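Local coordinates for protein halogenase PltM (Pseudomonas fluorescens, PDB 6BZN) that halogenates phenolic substrates as an FAD-dependent chlorinase, brominase and iodinase of unusually broad substrate and halide range, at residues A[251-256]-A[278-283]; A[213-218]-A[322-327]; A[347-352]-A[398-403]; A[290-295]-A[316-321]. All blocks are in the same frame, centred on the assembly; numbering follows the deposited sequence.

Contact 1. Residues A[251-256]-A[278-283]; sequences HIFEEG and FQFNNA
The carbonyl oxygen of Glu255 is the polar atom on which two groups of the facing strand converge. Asn281 N donates to Glu255 O over 2.8 Å, with an N-H...O angle of 154°, and Phe280 CA adds a CA-H...O contact at 3.4 Å to the same oxygen, which also lies at the edge of the Phe280 ring. One residue on, Gly256 pairs with Phe280 as an antiparallel non-hydrogen-bonded pair. Its CA comes within 3.1 Å of Gln279 O in a second CA-H...O contact. Glu255 turns its CG between its own N and carbonyl carbon (chi1 72°) and bends again at chi2. This lays its chain alongside Phe280, with CG 3.9 Å from Phe280 CD1 and the carboxylate within 4° of parallel to the ring. Phe253 continues the apolar side: Phe280 CE1 reaches its edge, 4.3 Å from Phe253 CE1, while Gly256 O sits over the centre of its face and Tyr302 stacks on the ring. A water that donates to Glu254 O and accepts from Asn281 ND2 bridges the loop ends. Asn281 OD1 meanwhile takes Ala283 N in an Asx turn. The paired bonds between Phe253 and Gly256 across a type I turn define a two-residue beta hairpin joining strands 248-253 and 256-262, the second of which is the antiparallel neighbour of strand 273-281 in the mixed sheet.

Contact 2. Residues A[213-218]-A[322-327]; sequences TDTCSF and PRINYR
The guanidinium of Arg323 has Asp214 OD1 over one face and Thr213 O at its edge. Asp214 OD1 stands 3.3 Å from Arg323 NE, well out of the guanidinium plane, so this salt bridge works by charge alone; the two flat groups are stacked with their planes 20° apart. At the edge, Arg323 NH2 donates to Thr213 O over 2.9 Å. Arg323 NE points to Asn325 OD1, in the plane of both groups. That oxygen also accepts Thr215 N at 2.9 Å, again in the carbonyl plane on a lone pair, so two N-H groups fix the rotation of the amide. At the amide's other end, Asn325 ND2 donates to Ile346 O and, over 3.0 Å, to Thr215 OG1, which is also hydrogen-bonded to Asp347 OD2. A nearly eclipsed first torsion, chi1 -22°, brings the Asn325 amide to this place. In the backbone, Ile324 N reaches Thr215 O almost straight (166°), and Ile324 CG2 packs on Ser217 CB. Asp214 OD1 has a second partner in Asn282 ND2. The network pins the loop leaving edge strand 313-321 to the start of strand 215-223, next to Tyr326, which contacts FAD in a complex of this protein.

Contact 3. Residues A[347-352]-A[398-403]; sequences DPLFSR and QLVSCS
Phe350 and Leu399 approach each other at a slant: CD2 of the ring meets CD2 of the leucine at 3.7 Å. The same ring turns its edge to Ser403, whose OG lies near the ring plane 3.3 Å from Phe350 CE2. Phe350 holds the third position of the type II turn from Pro348 to Ser351, with a positive phi of 77°, and the turn presents its side chain to the helix. Its ring is also stacked on Trp420. Leu349 extends with CG anti to the backbone N (chi1 -176°), which brings CD2 to 3.5 Å from Ser403 CB. Asp347 crosses Val400 at about a right angle and touches it through its methylene, CB to Val400 CG1 being 3.5 Å. The carboxylate looks to other partners: OD1 accepts Leu349 N at 2.9 Å in an Asx turn and also Trp257 NE1, whereas OD2 is hydrogen-bonded to the hydroxyl of Tyr404. Ser403 OG donates to Leu399 O over 2.7 Å, from the opposite face of the carbonyl to Ser403 N. With no hydrogen bond crossing between loop 347-352 and helix 383-406, cohesion here rests on apolar packing, while the Asp347 carboxylate and the Ser403 hydroxyl find their hydrogen bonds away from this interface.

Contact 4. Residues A[290-295]-A[316-321]; sequences APEIEF and REWIYA
Trp318 is met by three residues of the helix. Its NE1 donates to Glu292 OE2 over 2.8 Å, nearly straight at 167°, with the oxygen in the indole plane and approached almost along its C-O bond. Pro291 and Trp318 run antiparallel alongside each other, Pro291 CB being 3.4 Å from Trp318 CB, and the Pro291 backbone lies over one face of the ring. At the far end, Trp318 CZ2 sits above a face of Phe295, 3.6 Å from Phe295 CG; the pair is oblique, with planes at 48°. Pro291 CG also approaches Tyr320 CB at 4.3 Å. The next shell sets these groups in place. Glu292 bends at chi2 (58°) to aim its carboxylate at the indole, and its other oxygen, OE1, forms a salt bridge with Arg296 one turn along the helix. Phe295 meets Phe309 edge-to-face, as Trp318 meets Phe278. Because Pro291 and Phe295 are four residues apart, both follow the same side of the helix, as the helical Phe295 N to Pro291 O bond (2.9 Å) confirms. The first turn of helix 291-301 thus lies against the broken edge strand 313-321, Trp318 coming from the break, with Phe218 of neighbouring strand 215-223 packed on Pro291 and stacked with Tyr320.

Contacts 1, 2 and 4 share the mixed sheet: Phe278 N lies 2.7 Å from Phe218 O, joining contact 1 to contact 2, and Ser217 O lies 2.9 Å from Ala321 N, joining contact 2 to contact 4. Phe278 CE1 also packs 3.6 Å from Phe295 CD1, tying contact 1 to contact 4. Contact 3 joins a loop to helix 383-406 and meets contact 2 where Thr213 CG2 packs 3.8 Å from Val400 CG1, but stays about 9 Å at nearest atoms from contact 4. Contacts 2 and 3 border cofactor sites, holding Tyr326 and Ser351, both FAD-contacting in complexes of this protein. The side chains of Ile324 and Asp347 each lie about 8 Å from a bound calcium ion.

Contact 1. Residues A[251-256]-A[278-283]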
loop_
_atom_site.group_PDB
_atom_site.type_symbol
_atom_site.label_atom_id
_atom_site.label_comp_id
_atom_site.label_asym_id
_atom_site.label_seq_id
_atom_site.Cartn_x
_atom_site.Cartn_y
_atom_site.Cartn_z
ATOM N N HIS A 251 -13.896 7.696 -5.230
ATOM C CA HIS A 251 -14.759 8.860 -5.383
ATOM C C HIS A 251 -14.051 10.004 -4.695
ATOM O O HIS A 251 -13.821 9.937 -3.484
ATOM C CB HIS A 251 -16.099 8.622 -4.719
ATOM C CG HIS A 251 -16.964 7.671 -5.462
ATOM N ND1 HIS A 251 -17.446 7.938 -6.722
ATOM C CD2 HIS A 251 -17.448 6.457 -5.124
ATOM C CE1 HIS A 251 -18.189 6.930 -7.133
ATOM N NE2 HIS A 251 -18.210 6.026 -6.174
ATOM N N ILE A 252 -13.677 11.025 -5.462
ATOM C CA ILE A 252 -12.831 12.099 -4.953
ATOM C C ILE A 252 -13.611 13.412 -4.954
ATOM O O ILE A 252 -14.507 13.631 -5.789
ATOM C CB ILE A 252 -11.495 12.205 -5.728
ATOM C CG1 ILE A 252 -11.732 12.433 -7.236
ATOM C CG2 ILE A 252 -10.689 10.929 -5.533
ATOM C CD1 ILE A 252 -10.496 12.828 -8.026
ATOM N N PHE A 253 -13.291 14.271 -3.995
ATOM C CA PHE A 253 -13.955 15.554 -3.849
ATOM C C PHE A 253 -13.023 16.437 -3.044
ATOM O O PHE A 253 -12.014 15.964 -2.530
ATOM C CB PHE A 253 -15.327 15.373 -3.176
ATOM C CG PHE A 253 -15.312 14.384 -2.053
ATOM C CD1 PHE A 253 -14.963 14.787 -0.776
ATOM C CD2 PHE A 253 -15.614 13.042 -2.276
ATOM C CE1 PHE A 253 -14.930 13.877 0.269
ATOM C CE2 PHE A 253 -15.563 12.126 -1.248
ATOM C CZ PHE A 253 -15.214 12.545 0.024
ATOM N N GLU A 254 -13.342 17.724 -2.936
ATOM C CA GLU A 254 -12.366 18.693 -2.431
ATOM C C GLU A 254 -11.701 18.326 -1.086
ATOM O O GLU A 254 -10.505 18.505 -0.940
ATOM C CB GLU A 254 -12.986 20.092 -2.324
ATOM C CG GLU A 254 -11.921 21.157 -2.072
ATOM C CD GLU A 254 -12.482 22.519 -1.772
ATOM O OE1 GLU A 254 -11.773 23.271 -1.059
ATOM O OE2 GLU A 254 -13.605 22.837 -2.244
ATOM N N GLU A 255 -12.479 17.815 -0.142
ATOM C CA GLU A 255 -12.023 17.606 1.242
ATOM C C GLU A 255 -11.607 16.175 1.555
ATOM O O GLU A 255 -11.218 15.872 2.686
ATOM C CB GLU A 255 -13.085 18.088 2.258
ATOM C CG GLU A 255 -14.348 17.247 2.391
ATOM C CD GLU A 255 -15.445 17.577 1.385
ATOM O OE1 GLU A 255 -15.184 18.283 0.392
ATOM O OE2 GLU A 255 -16.591 17.124 1.585
ATOM N N GLY A 256 -11.682 15.289 0.570
ATOM C CA GLY A 256 -11.456 13.886 0.844
ATOM C C GLY A 256 -11.803 12.936 -0.266
ATOM O O GLY A 256 -11.995 13.325 -1.417
ATOM N N PHE A 278 -13.755 5.980 3.930
ATOM C CA PHE A 278 -13.735 7.400 3.547
ATOM C C PHE A 278 -12.770 8.191 4.403
ATOM O O PHE A 278 -12.637 7.944 5.616
ATOM C CB PHE A 278 -15.136 8.042 3.447
ATOM C CG PHE A 278 -15.927 8.084 4.722
ATOM C CD1 PHE A 278 -16.669 6.974 5.143
ATOM C CD2 PHE A 278 -16.025 9.259 5.447
ATOM C CE1 PHE A 278 -17.429 7.028 6.301
ATOM C CE2 PHE A 278 -16.794 9.317 6.605
ATOM C CZ PHE A 278 -17.501 8.205 7.027
ATOM N N GLN A 279 -12.054 9.098 3.731
ATOM C CA GLN A 279 -10.936 9.817 4.309
ATOM C C GLN A 279 -11.151 11.296 4.147
ATOM O O GLN A 279 -11.606 11.733 3.085
ATOM C CB GLN A 279 -9.624 9.475 3.588
ATOM C CG GLN A 279 -9.068 8.075 3.841
ATOM C CD GLN A 279 -9.997 6.948 3.429
ATOM O OE1 GLN A 279 -10.412 6.138 4.255
ATOM N NE2 GLN A 279 -10.337 6.891 2.141
ATOM N N PHE A 280 -10.809 12.064 5.178
ATOM C CA PHE A 280 -10.816 13.525 5.089
ATOM C C PHE A 280 -9.426 14.122 5.289
ATOM O O PHE A 280 -8.666 13.691 6.137
ATOM C CB PHE A 280 -11.772 14.138 6.122
ATOM C CG PHE A 280 -13.206 13.772 5.906
ATOM C CD1 PHE A 280 -13.877 14.206 4.760
ATOM C CD2 PHE A 280 -13.899 13.023 6.845
ATOM C CE1 PHE A 280 -15.215 13.879 4.552
ATOM C CE2 PHE A 280 -15.226 12.694 6.649
ATOM C CZ PHE A 280 -15.886 13.116 5.497
ATOM N N ASN A 281 -9.135 15.134 4.483
ATOM C CA ASN A 281 -8.070 16.070 4.730
ATOM C C ASN A 281 -8.475 16.914 5.943
ATOM O O ASN A 281 -9.375 17.751 5.852
ATOM C CB ASN A 281 -7.877 16.949 3.492
ATOM C CG ASN A 281 -6.769 17.959 3.653
ATOM O OD1 ASN A 281 -6.209 18.120 4.729
ATOM N ND2 ASN A 281 -6.435 18.639 2.567
ATOM N N ASN A 282 -7.800 16.697 7.072
ATOM C CA ASN A 282 -8.160 17.357 8.341
ATOM C C ASN A 282 -7.956 18.877 8.289
ATOM O O ASN A 282 -8.568 19.612 9.066
ATOM C CB ASN A 282 -7.360 16.777 9.510
ATOM C CG ASN A 282 -7.783 15.361 9.893
ATOM O OD1 ASN A 282 -8.969 15.047 9.969
ATOM N ND2 ASN A 282 -6.807 14.518 10.200
ATOM N N ALA A 283 -7.117 19.343 7.367
ATOM C CA ALA A 283 -6.983 20.778 7.097
ATOM C C ALA A 283 -8.234 21.391 6.468
ATOM O O ALA A 283 -8.401 22.608 6.533
ATOM C CB ALA A 283 -5.776 21.045 6.206
HETATM O O HOH W 1 -8.079 17.678 0.210
#

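Contact 2. Residues A[213-218]-A[322-327]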
loop_
_atom_site.group_PDB
_atom_site.type_symbol
_atom_site.label_atom_id
_atom_site.label_comp_id
_atom_site.label_asym_id
_atom_site.label_seq_id
_atom_site.Cartn_x
_atom_site.Cartn_y
_atom_site.Cartn_z
ATOM N N THR A 213 0.776 15.447 4.719
ATOM C CA THR A 213 -0.528 14.820 4.738
ATOM C C THR A 213 -1.032 14.713 6.183
ATOM O O THR A 213 -0.328 14.190 7.050
ATOM C CB THR A 213 -0.469 13.421 4.101
ATOM O OG1 THR A 213 0.193 13.500 2.831
ATOM C CG2 THR A 213 -1.848 12.866 3.886
ATOM N N ASP A 214 -2.252 15.197 6.408
ATOM C CA ASP A 214 -2.936 15.151 7.700
ATOM C C ASP A 214 -4.363 14.699 7.420
ATOM O O ASP A 214 -5.226 15.511 7.068
ATOM C CB ASP A 214 -2.877 16.543 8.337
ATOM C CG ASP A 214 -3.479 16.606 9.742
ATOM O OD1 ASP A 214 -4.027 15.616 10.273
ATOM O OD2 ASP A 214 -3.387 17.712 10.325
ATOM N N THR A 215 -4.598 13.391 7.548
ATOM C CA THR A 215 -5.850 12.792 7.169
ATOM C C THR A 215 -6.350 11.812 8.196
ATOM O O THR A 215 -5.567 11.264 8.977
ATOM C CB THR A 215 -5.774 12.040 5.812
ATOM O OG1 THR A 215 -4.771 11.024 5.856
ATOM C CG2 THR A 215 -5.491 12.999 4.655
ATOM N N CYS A 216 -7.665 11.610 8.166
ATOM C CA CYS A 216 -8.362 10.637 8.997
ATOM C C CYS A 216 -9.012 9.614 8.071
ATOM O O CYS A 216 -9.081 9.824 6.849
ATOM C CB CYS A 216 -9.420 11.312 9.882
ATOM S SG CYS A 216 -10.739 12.155 8.988
ATOM N N SER A 217 -9.456 8.500 8.647
ATOM C CA SER A 217 -10.073 7.430 7.889
ATOM C C SER A 217 -11.176 6.750 8.687
ATOM O O SER A 217 -11.006 6.474 9.885
ATOM C CB SER A 217 -9.004 6.404 7.482
ATOM O OG SER A 217 -9.556 5.411 6.637
ATOM N N PHE A 218 -12.297 6.494 8.009
ATOM C CA PHE A 218 -13.398 5.672 8.498
ATOM C C PHE A 218 -13.525 4.484 7.547
ATOM O O PHE A 218 -13.644 4.694 6.331
ATOM C CB PHE A 218 -14.724 6.410 8.426
ATOM C CG PHE A 218 -14.830 7.652 9.280
ATOM C CD1 PHE A 218 -14.330 8.864 8.831
ATOM C CD2 PHE A 218 -15.547 7.626 10.470
ATOM C CE1 PHE A 218 -14.480 10.022 9.575
ATOM C CE2 PHE A 218 -15.699 8.773 11.233
ATOM C CZ PHE A 218 -15.169 9.979 10.783
ATOM N N PRO A 322 -8.452 9.022 13.788
ATOM C CA PRO A 322 -8.420 10.492 13.601
ATOM C C PRO A 322 -7.187 11.059 12.884
ATOM O O PRO A 322 -7.265 12.125 12.255
ATOM C CB PRO A 322 -8.517 11.028 15.041
ATOM C CG PRO A 322 -7.968 9.923 15.884
ATOM C CD PRO A 322 -8.444 8.662 15.224
ATOM N N ARG A 323 -6.058 10.373 12.997
ATOM C CA ARG A 323 -4.893 10.723 12.220
ATOM C C ARG A 323 -4.048 9.518 11.841
ATOM O O ARG A 323 -3.373 8.905 12.677
ATOM C CB ARG A 323 -3.997 11.729 12.912
ATOM C CG ARG A 323 -2.833 12.025 11.983
ATOM C CD ARG A 323 -2.217 13.357 12.145
ATOM N NE ARG A 323 -1.433 13.713 10.960
ATOM C CZ ARG A 323 -0.593 14.735 10.913
ATOM N NH1 ARG A 323 -0.423 15.506 11.979
ATOM N NH2 ARG A 323 0.067 15.001 9.798
ATOM N N ILE A 324 -4.019 9.243 10.548
ATOM C CA ILE A 324 -3.402 8.026 10.054
ATOM C C ILE A 324 -1.944 8.162 9.634
ATOM O O ILE A 324 -1.294 7.152 9.348
ATOM C CB ILE A 324 -4.259 7.400 8.933
ATOM C CG1 ILE A 324 -4.233 8.241 7.664
ATOM C CG2 ILE A 324 -5.683 7.189 9.423
ATOM C CD1 ILE A 324 -5.130 7.715 6.568
ATOM N N ASN A 325 -1.404 9.378 9.651
ATOM C CA ASN A 325 -0.102 9.672 9.067
ATOM C C ASN A 325 0.986 9.742 10.128
ATOM O O ASN A 325 0.803 10.393 11.139
ATOM C CB ASN A 325 -0.111 11.013 8.325
ATOM C CG ASN A 325 -1.501 11.448 7.919
ATOM O OD1 ASN A 325 -2.188 12.138 8.684
ATOM N ND2 ASN A 325 -1.949 11.019 6.741
ATOM N N TYR A 326 2.123 9.124 9.847
ATOM C CA TYR A 326 3.293 9.212 10.729
ATOM C C TYR A 326 4.516 8.797 9.954
ATOM O O TYR A 326 4.401 8.141 8.915
ATOM C CB TYR A 326 3.105 8.357 11.980
ATOM C CG TYR A 326 2.769 6.908 11.719
ATOM C CD1 TYR A 326 3.772 5.959 11.553
ATOM C CD2 TYR A 326 1.459 6.490 11.640
ATOM C CE1 TYR A 326 3.468 4.622 11.303
ATOM C CE2 TYR A 326 1.141 5.159 11.379
ATOM C CZ TYR A 326 2.148 4.230 11.222
ATOM O OH TYR A 326 1.821 2.919 10.966
ATOM N N ARG A 327 5.675 9.217 10.441
ATOM C CA ARG A 327 6.954 8.804 9.896
ATOM C C ARG A 327 7.897 8.540 11.063
ATOM O O ARG A 327 7.520 8.728 12.224
ATOM C CB ARG A 327 7.519 9.873 8.960
ATOM C CG ARG A 327 7.865 11.189 9.619
ATOM C CD ARG A 327 8.540 12.163 8.657
ATOM N NE ARG A 327 9.016 13.301 9.450
ATOM C CZ ARG A 327 10.235 13.445 9.970
ATOM N NH1 ARG A 327 11.211 12.552 9.778
ATOM N NH2 ARG A 327 10.488 14.525 10.690
#

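Contact 3. Residues A[347-352]-A[398-403]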
loop_
_atom_site.group_PDB
_atom_site.type_symbol
_atom_site.label_atom_id
_atom_site.label_comp_id
_atom_site.label_asym_id
_atom_site.label_seq_id
_atom_site.Cartn_x
_atom_site.Cartn_y
_atom_site.Cartn_z
ATOM N N ASP A 347 -1.333 7.242 3.660
ATOM C CA ASP A 347 -2.754 7.221 3.321
ATOM C C ASP A 347 -3.063 5.966 2.517
ATOM O O ASP A 347 -2.181 5.426 1.872
ATOM C CB ASP A 347 -3.096 8.483 2.499
ATOM C CG ASP A 347 -4.589 8.824 2.480
ATOM O OD1 ASP A 347 -5.292 8.268 1.608
ATOM O OD2 ASP A 347 -5.054 9.683 3.296
ATOM N N PRO A 348 -4.317 5.492 2.558
ATOM C CA PRO A 348 -4.682 4.408 1.646
ATOM C C PRO A 348 -4.596 4.767 0.158
ATOM O O PRO A 348 -4.517 3.858 -0.686
ATOM C CB PRO A 348 -6.127 4.091 2.023
ATOM C CG PRO A 348 -6.603 5.272 2.822
ATOM C CD PRO A 348 -5.386 5.765 3.536
ATOM N N LEU A 349 -4.604 6.061 -0.161
ATOM C CA LEU A 349 -4.653 6.526 -1.544
ATOM C C LEU A 349 -3.458 6.051 -2.348
ATOM O O LEU A 349 -2.315 6.356 -2.019
ATOM C CB LEU A 349 -4.722 8.052 -1.610
ATOM C CG LEU A 349 -4.879 8.620 -3.024
ATOM C CD1 LEU A 349 -6.252 8.288 -3.578
ATOM C CD2 LEU A 349 -4.628 10.118 -3.061
ATOM N N PHE A 350 -3.745 5.315 -3.414
ATOM C CA PHE A 350 -2.747 4.675 -4.293
ATOM C C PHE A 350 -2.113 3.418 -3.730
ATOM O O PHE A 350 -1.258 2.827 -4.392
ATOM C CB PHE A 350 -1.645 5.636 -4.779
ATOM C CG PHE A 350 -2.151 6.774 -5.602
ATOM C CD1 PHE A 350 -2.818 6.527 -6.791
ATOM C CD2 PHE A 350 -1.944 8.077 -5.216
ATOM C CE1 PHE A 350 -3.289 7.556 -7.583
ATOM C CE2 PHE A 350 -2.410 9.118 -6.001
ATOM C CZ PHE A 350 -3.082 8.859 -7.185
ATOM N N SER A 351 -2.512 3.004 -2.523
ATOM C CA SER A 351 -2.122 1.727 -1.966
ATOM C C SER A 351 -0.592 1.504 -1.983
ATOM O O SER A 351 -0.094 0.438 -2.323
ATOM C CB SER A 351 -2.921 0.609 -2.666
ATOM O OG SER A 351 -3.005 -0.514 -1.824
ATOM N N ARG A 352 0.151 2.535 -1.584
ATOM C CA ARG A 352 1.608 2.464 -1.560
ATOM C C ARG A 352 2.158 1.655 -0.369
ATOM O O ARG A 352 3.270 1.141 -0.447
ATOM C CB ARG A 352 2.232 3.871 -1.560
ATOM C CG ARG A 352 1.813 4.757 -2.732
ATOM C CD ARG A 352 2.017 4.119 -4.105
ATOM N NE ARG A 352 3.424 3.807 -4.357
ATOM C CZ ARG A 352 3.919 3.344 -5.504
ATOM N NH1 ARG A 352 3.125 3.115 -6.560
ATOM N NH2 ARG A 352 5.228 3.106 -5.590
ATOM N N GLN A 398 4.561 13.203 -0.379
ATOM C CA GLN A 398 4.420 14.187 -1.464
ATOM C C GLN A 398 3.345 13.748 -2.451
ATOM O O GLN A 398 2.444 14.532 -2.784
ATOM C CB GLN A 398 5.747 14.450 -2.183
ATOM C CG GLN A 398 6.714 15.361 -1.428
ATOM C CD GLN A 398 6.203 16.792 -1.266
ATOM O OE1 GLN A 398 5.876 17.470 -2.247
ATOM N NE2 GLN A 398 6.120 17.257 -0.020
ATOM N N LEU A 399 3.395 12.484 -2.871
ATOM C CA LEU A 399 2.386 11.976 -3.799
ATOM C C LEU A 399 0.967 12.222 -3.295
ATOM O O LEU A 399 0.122 12.747 -4.033
ATOM C CB LEU A 399 2.596 10.489 -4.069
ATOM C CG LEU A 399 1.498 9.753 -4.843
ATOM C CD1 LEU A 399 1.412 10.262 -6.279
ATOM C CD2 LEU A 399 1.718 8.255 -4.806
ATOM N N VAL A 400 0.724 11.875 -2.039
ATOM C CA VAL A 400 -0.615 11.883 -1.496
ATOM C C VAL A 400 -1.056 13.309 -1.177
ATOM O O VAL A 400 -2.162 13.688 -1.532
ATOM C CB VAL A 400 -0.752 10.953 -0.265
ATOM C CG1 VAL A 400 -2.063 11.201 0.466
ATOM C CG2 VAL A 400 -0.665 9.500 -0.703
ATOM N N SER A 401 -0.208 14.095 -0.524
ATOM C CA SER A 401 -0.566 15.477 -0.209
ATOM C C SER A 401 -0.894 16.260 -1.484
ATOM O O SER A 401 -1.903 16.963 -1.549
ATOM C CB SER A 401 0.526 16.183 0.601
ATOM O OG SER A 401 1.756 16.258 -0.105
ATOM N N CYS A 402 -0.065 16.119 -2.512
ATOM C CA CYS A 402 -0.340 16.801 -3.791
ATOM C C CYS A 402 -1.629 16.281 -4.453
ATOM O O CYS A 402 -2.354 17.056 -5.076
ATOM C CB CYS A 402 0.861 16.695 -4.728
ATOM S SG CYS A 402 2.304 17.602 -4.103
ATOM N N SER A 403 -1.928 14.989 -4.299
ATOM C CA SER A 403 -3.163 14.425 -4.814
ATOM C C SER A 403 -4.400 15.015 -4.137
ATOM O O SER A 403 -5.367 15.354 -4.806
ATOM C CB SER A 403 -3.175 12.905 -4.655
ATOM O OG SER A 403 -2.157 12.311 -5.430
#

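Contact 4. Residues A[290-295]-A[316-321]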
loop_
_atom_site.group_PDB
_atom_site.type_symbol
_atom_site.label_atom_id
_atom_site.label_comp_id
_atom_site.label_asym_id
_atom_site.label_seq_id
_atom_site.Cartn_x
_atom_site.Cartn_y
_atom_site.Cartn_z
ATOM N N ALA A 290 -20.502 10.535 15.236
ATOM C CA ALA A 290 -20.243 9.105 15.143
ATOM C C ALA A 290 -20.026 8.674 13.685
ATOM O O ALA A 290 -20.558 9.307 12.767
ATOM C CB ALA A 290 -21.385 8.325 15.766
ATOM N N PRO A 291 -19.245 7.596 13.465
ATOM C CA PRO A 291 -18.960 7.194 12.075
ATOM C C PRO A 291 -20.188 7.058 11.170
ATOM O O PRO A 291 -20.181 7.614 10.073
ATOM C CB PRO A 291 -18.225 5.860 12.240
ATOM C CG PRO A 291 -17.529 6.009 13.553
ATOM C CD PRO A 291 -18.489 6.773 14.429
ATOM N N GLU A 292 -21.248 6.377 11.617
ATOM C CA GLU A 292 -22.451 6.258 10.767
ATOM C C GLU A 292 -23.100 7.624 10.433
ATOM O O GLU A 292 -23.594 7.819 9.311
ATOM C CB GLU A 292 -23.470 5.269 11.353
ATOM C CG GLU A 292 -24.679 4.963 10.468
ATOM C CD GLU A 292 -24.355 4.382 9.080
ATOM O OE1 GLU A 292 -25.162 4.656 8.149
ATOM O OE2 GLU A 292 -23.332 3.653 8.896
ATOM N N ILE A 293 -23.062 8.566 11.370
ATOM C CA ILE A 293 -23.601 9.916 11.125
ATOM C C ILE A 293 -22.722 10.658 10.100
ATOM O O ILE A 293 -23.233 11.288 9.175
ATOM C CB ILE A 293 -23.767 10.727 12.441
ATOM C CG1 ILE A 293 -24.838 10.071 13.332
ATOM C CG2 ILE A 293 -24.144 12.182 12.147
ATOM C CD1 ILE A 293 -24.713 10.432 14.803
ATOM N N GLU A 294 -21.407 10.558 10.250
ATOM C CA GLU A 294 -20.487 11.151 9.274
ATOM C C GLU A 294 -20.688 10.536 7.881
ATOM O O GLU A 294 -20.666 11.251 6.875
ATOM C CB GLU A 294 -19.034 11.016 9.730
ATOM C CG GLU A 294 -18.666 11.856 10.950
ATOM C CD GLU A 294 -18.670 13.367 10.687
ATOM O OE1 GLU A 294 -18.412 13.806 9.542
ATOM O OE2 GLU A 294 -18.917 14.124 11.649
ATOM N N PHE A 295 -20.925 9.227 7.825
ATOM C CA PHE A 295 -21.186 8.548 6.561
ATOM C C PHE A 295 -22.442 9.123 5.890
ATOM O O PHE A 295 -22.399 9.520 4.725
ATOM C CB PHE A 295 -21.315 7.027 6.771
ATOM C CG PHE A 295 -21.476 6.243 5.494
ATOM C CD1 PHE A 295 -20.504 6.299 4.497
ATOM C CD2 PHE A 295 -22.590 5.417 5.296
ATOM C CE1 PHE A 295 -20.650 5.583 3.316
ATOM C CE2 PHE A 295 -22.736 4.689 4.124
ATOM C CZ PHE A 295 -21.764 4.770 3.129
ATOM N N ARG A 316 -19.830 -4.907 9.650
ATOM C CA ARG A 316 -18.920 -4.762 10.785
ATOM C C ARG A 316 -19.207 -3.419 11.452
ATOM O O ARG A 316 -19.916 -2.579 10.881
ATOM C CB ARG A 316 -17.457 -4.627 10.336
ATOM C CG ARG A 316 -16.937 -5.505 9.230
ATOM C CD ARG A 316 -15.452 -5.212 9.024
ATOM N NE ARG A 316 -14.756 -5.343 10.296
ATOM C CZ ARG A 316 -14.462 -6.499 10.892
ATOM N NH1 ARG A 316 -14.737 -7.676 10.309
ATOM N NH2 ARG A 316 -13.876 -6.478 12.079
ATOM N N GLU A 317 -18.591 -3.183 12.605
ATOM C CA GLU A 317 -18.548 -1.836 13.174
ATOM C C GLU A 317 -17.578 -0.990 12.362
ATOM O O GLU A 317 -16.523 -1.478 11.938
ATOM C CB GLU A 317 -18.098 -1.853 14.644
ATOM C CG GLU A 317 -19.012 -2.650 15.567
ATOM C CD GLU A 317 -20.490 -2.291 15.426
ATOM O OE1 GLU A 317 -20.841 -1.112 15.668
ATOM O OE2 GLU A 317 -21.302 -3.195 15.070
ATOM N N TRP A 318 -17.949 0.264 12.116
ATOM C CA TRP A 318 -17.012 1.246 11.580
ATOM C C TRP A 318 -15.802 1.375 12.505
ATOM O O TRP A 318 -15.936 1.294 13.726
ATOM C CB TRP A 318 -17.663 2.634 11.466
ATOM C CG TRP A 318 -18.637 2.841 10.362
ATOM C CD1 TRP A 318 -20.002 2.857 10.466
ATOM C CD2 TRP A 318 -18.338 3.103 8.989
ATOM N NE1 TRP A 318 -20.564 3.106 9.244
ATOM C CE2 TRP A 318 -19.565 3.263 8.319
ATOM C CE3 TRP A 318 -17.151 3.214 8.257
ATOM C CZ2 TRP A 318 -19.643 3.522 6.947
ATOM C CZ3 TRP A 318 -17.228 3.482 6.900
ATOM C CH2 TRP A 318 -18.468 3.634 6.260
ATOM N N ILE A 319 -14.627 1.560 11.918
ATOM C CA ILE A 319 -13.440 1.955 12.661
ATOM C C ILE A 319 -13.109 3.370 12.223
ATOM O O ILE A 319 -13.140 3.656 11.025
ATOM C CB ILE A 319 -12.243 1.032 12.350
ATOM C CG1 ILE A 319 -12.531 -0.403 12.807
ATOM C CG2 ILE A 319 -10.959 1.564 12.988
ATOM C CD1 ILE A 319 -12.419 -0.603 14.304
ATOM N N TYR A 320 -12.822 4.245 13.184
ATOM C CA TYR A 320 -12.384 5.605 12.911
ATOM C C TYR A 320 -10.966 5.775 13.421
ATOM O O TYR A 320 -10.677 5.397 14.546
ATOM C CB TYR A 320 -13.296 6.607 13.612
ATOM C CG TYR A 320 -12.774 8.030 13.588
ATOM C CD1 TYR A 320 -12.533 8.688 12.378
ATOM C CD2 TYR A 320 -12.548 8.732 14.766
ATOM C CE1 TYR A 320 -12.064 10.004 12.350
ATOM C CE2 TYR A 320 -12.082 10.043 14.747
ATOM C CZ TYR A 320 -11.856 10.677 13.546
ATOM O OH TYR A 320 -11.391 11.979 13.560
ATOM N N ALA A 321 -10.084 6.308 12.577
ATOM C CA ALA A 321 -8.738 6.701 12.970
ATOM C C ALA A 321 -8.604 8.209 12.717
ATOM O O ALA A 321 -8.648 8.640 11.561
ATOM C CB ALA A 321 -7.698 5.908 12.167
#